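TRNA (Guanosine-2'-O-)-methyltransferase (Aquifex aeolicus, PDB 1ZJR) transfers a methyl group from S-adenosyl-L-methionine to the 2'-O of guanosine 18 in a subset of tRNA species. Local coordinates at residues A[13-18]-A[75-80]; A[29-34]-A[131-136]; A[38-43]-A[64-69]; A[55-60]-A[84-89]. All coordinates share one frame; numbering follows the deposited sequence.

Contact 1: residues A[13-18]-A[75-80]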
# COMPACT_ATOMS: atom_id res chain seq x y z
N LYS A 13 15.10 8.07 -15.95
CA LYS A 13 16.23 7.29 -15.48
C LYS A 13 15.97 6.94 -14.02
O LYS A 13 16.14 5.80 -13.59
CB LYS A 13 17.52 8.12 -15.58
CG LYS A 13 18.79 7.36 -15.25
CD LYS A 13 19.38 6.68 -16.48
CE LYS A 13 19.81 7.70 -17.53
NZ LYS A 13 20.45 7.05 -18.72
N ARG A 14 15.53 7.94 -13.27
CA ARG A 14 15.23 7.76 -11.86
C ARG A 14 14.03 6.85 -11.68
O ARG A 14 13.98 6.04 -10.75
CB ARG A 14 14.97 9.13 -11.22
CG ARG A 14 15.07 9.15 -9.71
CD ARG A 14 15.38 10.56 -9.23
NE ARG A 14 16.61 11.06 -9.84
CZ ARG A 14 17.13 12.26 -9.62
NH1 ARG A 14 16.52 13.11 -8.80
NH2 ARG A 14 18.26 12.62 -10.22
N LEU A 15 13.06 6.97 -12.58
CA LEU A 15 11.85 6.16 -12.53
C LEU A 15 12.25 4.70 -12.70
O LEU A 15 11.73 3.81 -12.04
CB LEU A 15 10.89 6.57 -13.65
CG LEU A 15 9.38 6.32 -13.49
CD1 LEU A 15 8.73 6.36 -14.86
CD2 LEU A 15 9.11 4.98 -12.82
N ARG A 16 13.19 4.46 -13.60
CA ARG A 16 13.66 3.11 -13.87
C ARG A 16 14.29 2.50 -12.61
O ARG A 16 14.01 1.35 -12.26
CB ARG A 16 14.68 3.12 -15.01
CG ARG A 16 15.03 1.74 -15.49
CD ARG A 16 15.95 1.77 -16.70
NE ARG A 16 16.16 0.42 -17.19
CZ ARG A 16 15.31 -0.25 -17.95
NH1 ARG A 16 14.17 0.31 -18.33
NH2 ARG A 16 15.58 -1.50 -18.31
N GLU A 17 15.14 3.26 -11.94
CA GLU A 17 15.79 2.80 -10.72
C GLU A 17 14.73 2.47 -9.68
O GLU A 17 14.83 1.47 -8.96
CB GLU A 17 16.73 3.88 -10.18
CG GLU A 17 17.87 4.22 -11.13
CD GLU A 17 18.60 5.48 -10.72
OE1 GLU A 17 19.66 5.76 -11.31
OE2 GLU A 17 18.11 6.20 -9.82
N VAL A 18 13.71 3.31 -9.60
CA VAL A 18 12.62 3.09 -8.66
C VAL A 18 11.86 1.82 -9.02
O VAL A 18 11.57 1.00 -8.16
CB VAL A 18 11.65 4.30 -8.64
CG1 VAL A 18 10.39 3.97 -7.86
CG2 VAL A 18 12.35 5.51 -8.02
N HIS A 75 2.45 10.54 -5.77
CA HIS A 75 1.22 9.94 -6.27
C HIS A 75 1.37 9.52 -7.73
O HIS A 75 0.51 8.82 -8.27
CB HIS A 75 0.07 10.94 -6.15
CG HIS A 75 0.24 12.16 -7.01
ND1 HIS A 75 1.26 13.06 -6.83
CD2 HIS A 75 -0.46 12.60 -8.08
CE1 HIS A 75 1.18 14.01 -7.75
NE2 HIS A 75 0.14 13.75 -8.52
N LYS A 76 2.45 9.95 -8.35
CA LYS A 76 2.69 9.65 -9.76
C LYS A 76 3.35 8.30 -10.03
O LYS A 76 3.15 7.73 -11.10
CB LYS A 76 3.53 10.76 -10.39
CG LYS A 76 2.85 12.12 -10.34
CD LYS A 76 3.75 13.21 -10.92
CE LYS A 76 3.04 14.55 -10.91
NZ LYS A 76 1.77 14.51 -11.68
N TRP A 77 4.12 7.78 -9.07
CA TRP A 77 4.79 6.50 -9.30
C TRP A 77 4.23 5.30 -8.55
O TRP A 77 4.92 4.30 -8.36
CB TRP A 77 6.30 6.65 -9.06
CG TRP A 77 6.96 7.59 -10.05
CD1 TRP A 77 6.35 8.27 -11.07
CD2 TRP A 77 8.35 7.96 -10.11
NE1 TRP A 77 7.26 9.04 -11.75
CE2 TRP A 77 8.50 8.87 -11.18
CE3 TRP A 77 9.47 7.61 -9.35
CZ2 TRP A 77 9.73 9.44 -11.51
CZ3 TRP A 77 10.70 8.18 -9.69
CH2 TRP A 77 10.82 9.08 -10.76
N VAL A 78 2.97 5.40 -8.15
CA VAL A 78 2.27 4.31 -7.48
C VAL A 78 0.93 4.23 -8.21
O VAL A 78 0.32 5.27 -8.47
CB VAL A 78 2.00 4.62 -5.98
CG1 VAL A 78 1.09 3.55 -5.38
CG2 VAL A 78 3.32 4.66 -5.20
N PHE A 79 0.49 3.02 -8.57
CA PHE A 79 -0.80 2.87 -9.24
C PHE A 79 -1.87 2.91 -8.17
O PHE A 79 -1.89 2.07 -7.26
CB PHE A 79 -0.90 1.53 -9.98
CG PHE A 79 -0.13 1.47 -11.26
CD1 PHE A 79 1.14 0.92 -11.31
CD2 PHE A 79 -0.70 1.96 -12.44
CE1 PHE A 79 1.85 0.85 -12.51
CE2 PHE A 79 -0.00 1.90 -13.64
CZ PHE A 79 1.28 1.34 -13.68
N ILE A 80 -2.75 3.90 -8.26
CA ILE A 80 -3.83 4.07 -7.29
C ILE A 80 -5.14 3.73 -7.99
O ILE A 80 -5.53 4.37 -8.96
CB ILE A 80 -3.84 5.52 -6.76
CG1 ILE A 80 -2.44 5.87 -6.23
CG2 ILE A 80 -4.86 5.67 -5.65
CD1 ILE A 80 -2.27 7.33 -5.84

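Contact 2: residues A[29-34]-A[131-136]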
# COMPACT_ATOMS: atom_id res chain seq x y z
N PHE A 29 -4.17 -1.81 0.65
CA PHE A 29 -5.57 -1.51 0.42
C PHE A 29 -6.00 -0.55 1.53
O PHE A 29 -5.93 -0.90 2.71
CB PHE A 29 -6.42 -2.78 0.50
CG PHE A 29 -7.83 -2.61 0.00
CD1 PHE A 29 -8.22 -3.12 -1.23
CD2 PHE A 29 -8.77 -1.90 0.76
CE1 PHE A 29 -9.52 -2.93 -1.71
CE2 PHE A 29 -10.07 -1.71 0.29
CZ PHE A 29 -10.45 -2.23 -0.95
N ALA A 30 -6.43 0.65 1.14
CA ALA A 30 -6.87 1.67 2.09
C ALA A 30 -8.39 1.57 2.20
O ALA A 30 -9.12 1.88 1.26
CB ALA A 30 -6.47 3.06 1.62
N ASP A 31 -8.85 1.13 3.36
CA ASP A 31 -10.28 0.95 3.58
C ASP A 31 -10.93 2.13 4.26
O ASP A 31 -10.85 2.29 5.47
CB ASP A 31 -10.52 -0.32 4.41
CG ASP A 31 -11.98 -0.48 4.79
OD1 ASP A 31 -12.84 -0.08 3.99
OD2 ASP A 31 -12.26 -1.01 5.88
N ASN A 32 -11.55 2.98 3.44
CA ASN A 32 -12.26 4.16 3.92
C ASN A 32 -11.42 5.10 4.77
O ASN A 32 -11.81 5.45 5.89
CB ASN A 32 -13.51 3.72 4.69
CG ASN A 32 -14.50 4.85 4.89
OD1 ASN A 32 -14.47 5.85 4.18
ND2 ASN A 32 -15.39 4.69 5.86
N VAL A 33 -10.28 5.54 4.24
CA VAL A 33 -9.43 6.48 4.97
C VAL A 33 -10.12 7.84 4.92
O VAL A 33 -10.38 8.38 3.85
CB VAL A 33 -8.02 6.58 4.34
CG1 VAL A 33 -7.29 7.81 4.87
CG2 VAL A 33 -7.23 5.33 4.69
N LYS A 34 -10.40 8.37 6.11
CA LYS A 34 -11.09 9.65 6.27
C LYS A 34 -10.62 10.85 5.46
O LYS A 34 -11.19 11.16 4.41
CB LYS A 34 -11.11 10.03 7.76
CG LYS A 34 -12.51 10.18 8.35
CD LYS A 34 -13.27 11.31 7.68
CE LYS A 34 -14.64 11.51 8.30
NZ LYS A 34 -15.40 12.61 7.64
N GLY A 131 -10.53 -0.43 12.59
CA GLY A 131 -9.50 -0.46 11.56
C GLY A 131 -10.18 -0.70 10.23
O GLY A 131 -10.59 0.24 9.55
N VAL A 132 -10.29 -1.97 9.86
CA VAL A 132 -10.97 -2.33 8.63
C VAL A 132 -12.41 -2.66 9.02
O VAL A 132 -12.72 -2.78 10.21
CB VAL A 132 -10.34 -3.58 7.96
CG1 VAL A 132 -8.87 -3.28 7.58
CG2 VAL A 132 -10.42 -4.78 8.90
N SER A 133 -13.28 -2.81 8.04
CA SER A 133 -14.67 -3.13 8.31
C SER A 133 -14.80 -4.60 8.71
O SER A 133 -13.88 -5.39 8.51
CB SER A 133 -15.52 -2.88 7.07
OG SER A 133 -15.05 -3.68 6.00
N PRO A 134 -15.94 -4.97 9.31
CA PRO A 134 -16.13 -6.37 9.70
C PRO A 134 -16.22 -7.24 8.45
O PRO A 134 -15.83 -8.41 8.47
CB PRO A 134 -17.45 -6.33 10.48
CG PRO A 134 -17.43 -4.96 11.09
CD PRO A 134 -16.96 -4.11 9.93
N GLU A 135 -16.73 -6.67 7.36
CA GLU A 135 -16.86 -7.39 6.10
C GLU A 135 -15.48 -7.82 5.62
O GLU A 135 -15.29 -8.95 5.17
CB GLU A 135 -17.52 -6.50 5.04
CG GLU A 135 -19.01 -6.22 5.25
CD GLU A 135 -19.31 -5.31 6.44
OE1 GLU A 135 -18.63 -4.28 6.60
OE2 GLU A 135 -20.23 -5.63 7.22
N ILE A 136 -14.52 -6.91 5.72
CA ILE A 136 -13.16 -7.21 5.29
C ILE A 136 -12.43 -8.18 6.22
O ILE A 136 -11.81 -9.14 5.76
CB ILE A 136 -12.32 -5.91 5.16
CG1 ILE A 136 -12.83 -5.08 3.97
CG2 ILE A 136 -10.84 -6.24 5.01
CD1 ILE A 136 -12.12 -3.74 3.79

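Contact 3: residues A[38-43]-A[64-69]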
# COMPACT_ATOMS: atom_id res chain seq x y z
N ASN A 38 -4.19 12.30 5.42
CA ASN A 38 -3.73 10.96 5.80
C ASN A 38 -3.56 10.11 4.55
O ASN A 38 -2.61 9.35 4.43
CB ASN A 38 -4.72 10.27 6.75
CG ASN A 38 -4.70 10.86 8.15
OD1 ASN A 38 -3.71 11.46 8.57
ND2 ASN A 38 -5.79 10.67 8.87
N PHE A 39 -4.50 10.22 3.61
CA PHE A 39 -4.40 9.43 2.39
C PHE A 39 -3.12 9.77 1.61
O PHE A 39 -2.41 8.87 1.15
CB PHE A 39 -5.61 9.65 1.49
CG PHE A 39 -5.69 8.66 0.36
CD1 PHE A 39 -6.13 7.36 0.59
CD2 PHE A 39 -5.28 9.00 -0.92
CE1 PHE A 39 -6.16 6.42 -0.43
CE2 PHE A 39 -5.30 8.07 -1.96
CZ PHE A 39 -5.74 6.78 -1.72
N SER A 40 -2.83 11.06 1.46
CA SER A 40 -1.63 11.47 0.73
C SER A 40 -0.36 10.98 1.42
O SER A 40 0.61 10.59 0.76
CB SER A 40 -1.59 13.00 0.61
OG SER A 40 -2.78 13.49 0.01
N ALA A 41 -0.37 11.00 2.75
CA ALA A 41 0.78 10.54 3.51
C ALA A 41 0.98 9.05 3.27
O ALA A 41 2.11 8.57 3.16
CB ALA A 41 0.56 10.81 5.00
N ILE A 42 -0.12 8.31 3.17
CA ILE A 42 -0.06 6.88 2.91
C ILE A 42 0.52 6.62 1.52
O ILE A 42 1.30 5.68 1.33
CB ILE A 42 -1.46 6.23 3.04
CG1 ILE A 42 -1.85 6.18 4.52
CG2 ILE A 42 -1.46 4.82 2.43
CD1 ILE A 42 -3.26 5.68 4.79
N VAL A 43 0.16 7.45 0.56
CA VAL A 43 0.68 7.29 -0.80
C VAL A 43 2.19 7.48 -0.75
O VAL A 43 2.94 6.69 -1.35
CB VAL A 43 0.06 8.32 -1.78
CG1 VAL A 43 0.73 8.21 -3.14
CG2 VAL A 43 -1.43 8.06 -1.92
N ALA A 64 -11.32 10.20 -4.59
CA ALA A 64 -10.24 10.68 -3.73
C ALA A 64 -9.38 11.74 -4.40
O ALA A 64 -8.90 11.55 -5.52
CB ALA A 64 -9.37 9.50 -3.29
N LYS A 65 -9.18 12.85 -3.71
CA LYS A 65 -8.37 13.96 -4.21
C LYS A 65 -7.06 14.04 -3.45
O LYS A 65 -7.03 14.44 -2.28
CB LYS A 65 -9.14 15.27 -4.08
N ILE A 66 -5.97 13.64 -4.10
CA ILE A 66 -4.65 13.66 -3.48
C ILE A 66 -4.07 15.07 -3.48
O ILE A 66 -4.25 15.82 -4.44
CB ILE A 66 -3.67 12.72 -4.22
CG1 ILE A 66 -4.30 11.34 -4.39
CG2 ILE A 66 -2.37 12.61 -3.44
CD1 ILE A 66 -3.47 10.38 -5.20
N ASN A 67 -3.37 15.42 -2.41
CA ASN A 67 -2.75 16.74 -2.30
C ASN A 67 -1.31 16.67 -2.80
O ASN A 67 -0.46 16.03 -2.18
CB ASN A 67 -2.77 17.21 -0.84
CG ASN A 67 -2.28 18.64 -0.68
OD1 ASN A 67 -2.21 19.16 0.43
ND2 ASN A 67 -1.95 19.28 -1.80
N GLU A 68 -1.05 17.33 -3.92
CA GLU A 68 0.29 17.34 -4.51
C GLU A 68 1.32 17.94 -3.56
O GLU A 68 2.50 17.58 -3.60
CB GLU A 68 0.27 18.12 -5.82
N GLY A 69 0.87 18.86 -2.70
CA GLY A 69 1.77 19.49 -1.76
C GLY A 69 2.17 18.58 -0.61
O GLY A 69 3.18 18.82 0.05

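Contact 4: residues A[55-60]-A[84-89]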
# COMPACT_ATOMS: atom_id res chain seq x y z
N TYR A 55 -4.79 0.21 -3.60
CA TYR A 55 -6.22 0.20 -3.91
C TYR A 55 -6.92 0.90 -2.77
O TYR A 55 -6.41 0.92 -1.65
CB TYR A 55 -6.73 -1.24 -4.01
CG TYR A 55 -6.15 -2.01 -5.17
CD1 TYR A 55 -4.88 -2.58 -5.09
CD2 TYR A 55 -6.86 -2.15 -6.37
CE1 TYR A 55 -4.33 -3.27 -6.16
CE2 TYR A 55 -6.31 -2.84 -7.45
CZ TYR A 55 -5.05 -3.40 -7.34
OH TYR A 55 -4.50 -4.07 -8.40
N TYR A 56 -8.09 1.48 -3.04
CA TYR A 56 -8.81 2.16 -1.99
C TYR A 56 -10.32 2.12 -2.19
O TYR A 56 -10.82 2.01 -3.31
CB TYR A 56 -8.34 3.61 -1.88
CG TYR A 56 -8.82 4.54 -2.97
CD1 TYR A 56 -9.99 5.28 -2.82
CD2 TYR A 56 -8.09 4.68 -4.16
CE1 TYR A 56 -10.42 6.15 -3.81
CE2 TYR A 56 -8.52 5.55 -5.15
CZ TYR A 56 -9.68 6.28 -4.97
OH TYR A 56 -10.09 7.16 -5.95
N TYR A 57 -11.04 2.18 -1.07
CA TYR A 57 -12.49 2.16 -1.04
C TYR A 57 -12.88 3.40 -0.23
O TYR A 57 -12.36 3.60 0.87
CB TYR A 57 -12.96 0.89 -0.34
CG TYR A 57 -14.45 0.79 -0.08
CD1 TYR A 57 -14.93 0.64 1.22
CD2 TYR A 57 -15.37 0.76 -1.13
CE1 TYR A 57 -16.29 0.45 1.47
CE2 TYR A 57 -16.73 0.58 -0.89
CZ TYR A 57 -17.18 0.42 0.41
OH TYR A 57 -18.52 0.22 0.65
N HIS A 58 -13.77 4.23 -0.74
CA HIS A 58 -14.15 5.42 0.01
C HIS A 58 -15.64 5.75 -0.06
O HIS A 58 -16.34 5.34 -0.98
CB HIS A 58 -13.32 6.62 -0.47
CG HIS A 58 -13.51 7.85 0.35
ND1 HIS A 58 -13.39 7.86 1.72
CD2 HIS A 58 -13.80 9.13 -0.01
CE1 HIS A 58 -13.60 9.08 2.17
NE2 HIS A 58 -13.85 9.87 1.14
N ALA A 59 -16.11 6.49 0.95
CA ALA A 59 -17.50 6.89 1.05
C ALA A 59 -17.99 7.61 -0.20
O ALA A 59 -17.22 8.30 -0.88
CB ALA A 59 -17.70 7.77 2.27
N GLU A 60 -19.28 7.45 -0.50
CA GLU A 60 -19.90 8.07 -1.67
C GLU A 60 -18.99 7.88 -2.87
O GLU A 60 -18.20 8.77 -3.22
CB GLU A 60 -20.13 9.57 -1.44
CG GLU A 60 -21.05 9.88 -0.27
CD GLU A 60 -21.36 11.36 -0.16
OE1 GLU A 60 -22.02 11.90 -1.08
OE2 GLU A 60 -20.93 11.99 0.83
N ASP A 84 -14.95 -0.61 -5.76
CA ASP A 84 -16.33 -0.41 -5.29
C ASP A 84 -16.78 -1.50 -4.33
O ASP A 84 -17.77 -1.33 -3.61
CB ASP A 84 -17.30 -0.38 -6.47
CG ASP A 84 -17.06 0.80 -7.39
OD1 ASP A 84 -16.89 1.93 -6.88
OD2 ASP A 84 -17.06 0.60 -8.62
N ASN A 85 -16.07 -2.61 -4.32
CA ASN A 85 -16.40 -3.73 -3.45
C ASN A 85 -15.10 -4.31 -2.91
O ASN A 85 -14.42 -5.07 -3.60
CB ASN A 85 -17.16 -4.78 -4.26
CG ASN A 85 -17.65 -5.95 -3.43
OD1 ASN A 85 -18.42 -6.78 -3.91
ND2 ASN A 85 -17.20 -6.02 -2.18
N PRO A 86 -14.73 -3.96 -1.66
CA PRO A 86 -13.51 -4.43 -1.01
C PRO A 86 -13.33 -5.94 -0.93
O PRO A 86 -12.30 -6.47 -1.35
CB PRO A 86 -13.59 -3.80 0.38
CG PRO A 86 -14.38 -2.55 0.14
CD PRO A 86 -15.47 -3.03 -0.79
N VAL A 87 -14.32 -6.62 -0.37
CA VAL A 87 -14.25 -8.07 -0.22
C VAL A 87 -14.06 -8.79 -1.56
O VAL A 87 -13.29 -9.74 -1.64
CB VAL A 87 -15.52 -8.62 0.47
CG1 VAL A 87 -15.49 -10.15 0.47
CG2 VAL A 87 -15.58 -8.11 1.90
N GLN A 88 -14.75 -8.32 -2.59
CA GLN A 88 -14.64 -8.94 -3.91
C GLN A 88 -13.21 -8.79 -4.44
O GLN A 88 -12.62 -9.75 -4.92
CB GLN A 88 -15.62 -8.28 -4.88
CG GLN A 88 -15.65 -8.92 -6.26
CD GLN A 88 -16.64 -8.26 -7.19
OE1 GLN A 88 -16.53 -7.07 -7.49
NE2 GLN A 88 -17.61 -9.03 -7.67
N LYS A 89 -12.66 -7.58 -4.33
CA LYS A 89 -11.31 -7.32 -4.80
C LYS A 89 -10.29 -8.12 -4.00
O LYS A 89 -9.37 -8.72 -4.56
CB LYS A 89 -10.99 -5.83 -4.71
CG LYS A 89 -9.72 -5.43 -5.46
CD LYS A 89 -9.89 -5.69 -6.95
CE LYS A 89 -8.66 -5.29 -7.74
NZ LYS A 89 -8.84 -5.55 -9.20

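Contact 1: residues A[13-18]-A[75-80]
The indole of Trp77 lies against helix 7-19, meeting Arg14, Leu15 and Val18 and so joining this N-terminal helix to the turn that leads into edge strand 79-82 of the parallel sheet of the SPOUT fold. Followed outward, the Trp77 side chain leaves its backbone with CG anti to the carbonyl carbon (chi1 -65°), a setting that carries the ring across to the helix. CB and CG serve as the stem, and the first contacts are made at the ring-junction atoms: CE2 lies 3.6 Å from Leu15 CG, which stands over one face of the indole in a CH-pi contact, 3.8 Å from the centroid of the six-membered ring and 20° off its normal. Farther along the rim, CE3 is 3.8 Å from Val18 CG2, a methyl that approaches at the edge, near the ring plane. The outermost atom, CH2, comes up to the helix backbone, 3.6 Å from Leu15 CA. Trp195 of helix 185-200 also meets the indole, its plane nearly parallel, so the ring is shared by both terminal helices. With an alanine here the indole would be gone, and Leu15 and Val18 would probably lose their main link to the turn before strand 79-82. Val18 CG2 makes its closest approach at CZ3 of Trp77, 3.6 Å away.

Contact 2: residues A[29-34]-A[131-136]
Asp31 and Ser133 form a buried polar contact at the C-terminal end of strand 26-31, where a carboxylate takes a backbone N-H at the start of helix 134-137. A first torsion of 174° sets the Asp31 carboxylate away from its own backbone nitrogen and extends it from the strand end toward the loop. There OD2 accepts from Ser133 N at 3.0 Å. The N-H is bent away from the acceptor, at 135°, although the nitrogen itself sits nearly in line with the C-O bond. Val132 CA lies beside the same oxygen, 3.3 Å away. Ser133 is the N-cap residue, and its OG in turn accepts from Ile136 N at 3.3 Å, so the serine ties off the first turn while its own N-H is held by the aspartate. An amino-terminal helix end is likely to favour the negative group placed beside it. The loop carries the Asn-Glu-x-x-Gly sequence characteristic of SpoU-type methyltransferases, which begins at Asn127 and Glu128 and closes with Gly131, whose backbone conformation would bring any CB into collision with the carbonyl oxygen of the residue before it. The side chain of Val132 lies about 4 Å from that of Thr103, a predicted S-adenosyl-L-methionine-binding residue, which places the contact next to the probable cofactor site. Ile136 comes from the opposite direction and sets its CD1 3.4 Å from Asp31 CG, giving the carboxylate an apolar neighbour. Asp31 OD1 is buried here with no polar partner in the model, while Ile136 CD1 lies 3.7 Å from it.

Contact 3: residues A[38-43]-A[64-69]
Helix 36-49 and the extended residues ahead of helix 68-71 come nearest at Ser40 and Ile66, whose CA atoms are 5.6 Å apart, and the polar link is made one residue on, at Asn67. Ser40 OG accepts from Asn67 N at 3.2 Å along an almost straight N-H line (172°). The same hydroxyl is hydrogen-bonded to the carbonyl of Glu36, one turn back in its helix. With OG beside the backbone N (chi1 -55°), the oxygen can reach that carbonyl and still face the loop, so the proton goes inward to Glu36 while the oxygen receives the Asn67 amide. Asn67 occupies the N-cap position of helix 68-71, and the bond fixes the backbone where the loop turns into that helix. Beside it, Ile66 puts its two branches to different uses: CG2 packs 3.6 Å from Ser40 OG, and CG1 lies at the edge of the Phe39 ring, near its plane, 4.2 Å from CE2. Were this serine an alanine, the Asn67 N-H would probably be left without its acceptor and the loop less firmly held on the helix. Residues 64-67 are poorly ordered despite this bond. Phe39 also meets Tyr56 edge-to-face, carrying the packing on to strand 51-57. Helix 36-49 links strands 26-31 and 51-57 as a beta-alpha-beta crossover, and the next connection, from strand 51-57 to strand 79-82, runs along its flank, as befits the Rossmann-like part of the SPOUT fold.

Contact 4: residues A[55-60]-A[84-89]
Tyr57 and Pro86 make the central contact, a CH-pi interaction in which the proline ring edge rests on one face of the phenol. Tyr57 holds CG anti to the backbone N (chi1 173°), which brings its ring out over the start of helix 86-95. Pro86 CG, the flap of a C-gamma exo pucker, then stands 3.5 Å from the ring centroid and 18° off the normal. It is displaced toward the base of the ring, and its closest partner is Tyr57 CG at 3.3 Å. Pro86 CD follows over the same face, nearer the CD2/CE2 edge, 3.8 Å from Tyr57 CD2. The carbonyl oxygen of Asp84, just ahead of the helix, reaches Tyr57 CE2 obliquely at 3.5 Å.

Two residues back along the strand, Tyr55 is met by Lys89, one turn farther down the helix. The lysine chain bends at its second torsion (chi2 63°) and then runs straight, crossing the tyrosine at about a right angle with CE 3.4 Å from Tyr55 CE2. This turns the aliphatic part to the ring and lets NZ go on to long, weak ion pairs with Glu81 and Glu92. Phe93 adds an edge-to-face contact to Tyr55, while Pro86 is also packed by Phe29 and Ile136. Tyr56, between the two tyrosines, points the other way, to the side where helix 36-49 lies, and its OH is hydrogen-bonded to the carbonyl of Lys62. Helices 36-49 and 86-95 thus cover opposite faces of strand 51-57, the three-layer alpha-beta-alpha arrangement of the SPOUT methyltransferase fold.

Overall arrangement
From the N terminus, helix 7-19 is the first element to be tied down: contact 1 closes a 56-residue loop by joining it to the approach to strand 79-82. Contact 3, between helix 36-49 and the lead-in to helix 68-71, is nested inside that loop and touches it where Ile66 packs on Ile80. Contact 2 closes the longest loop, linking the end of strand 26-31 to the start of helix 134-137; contacts 3 and 4 are both nested within it, whereas contact 1 crosses it. Contact 4 crosses contacts 1 and 3, and it joins contact 2 through the neighbouring strands 26-31 and 51-57; the centres of contacts 2 and 4 are about 8 Å apart.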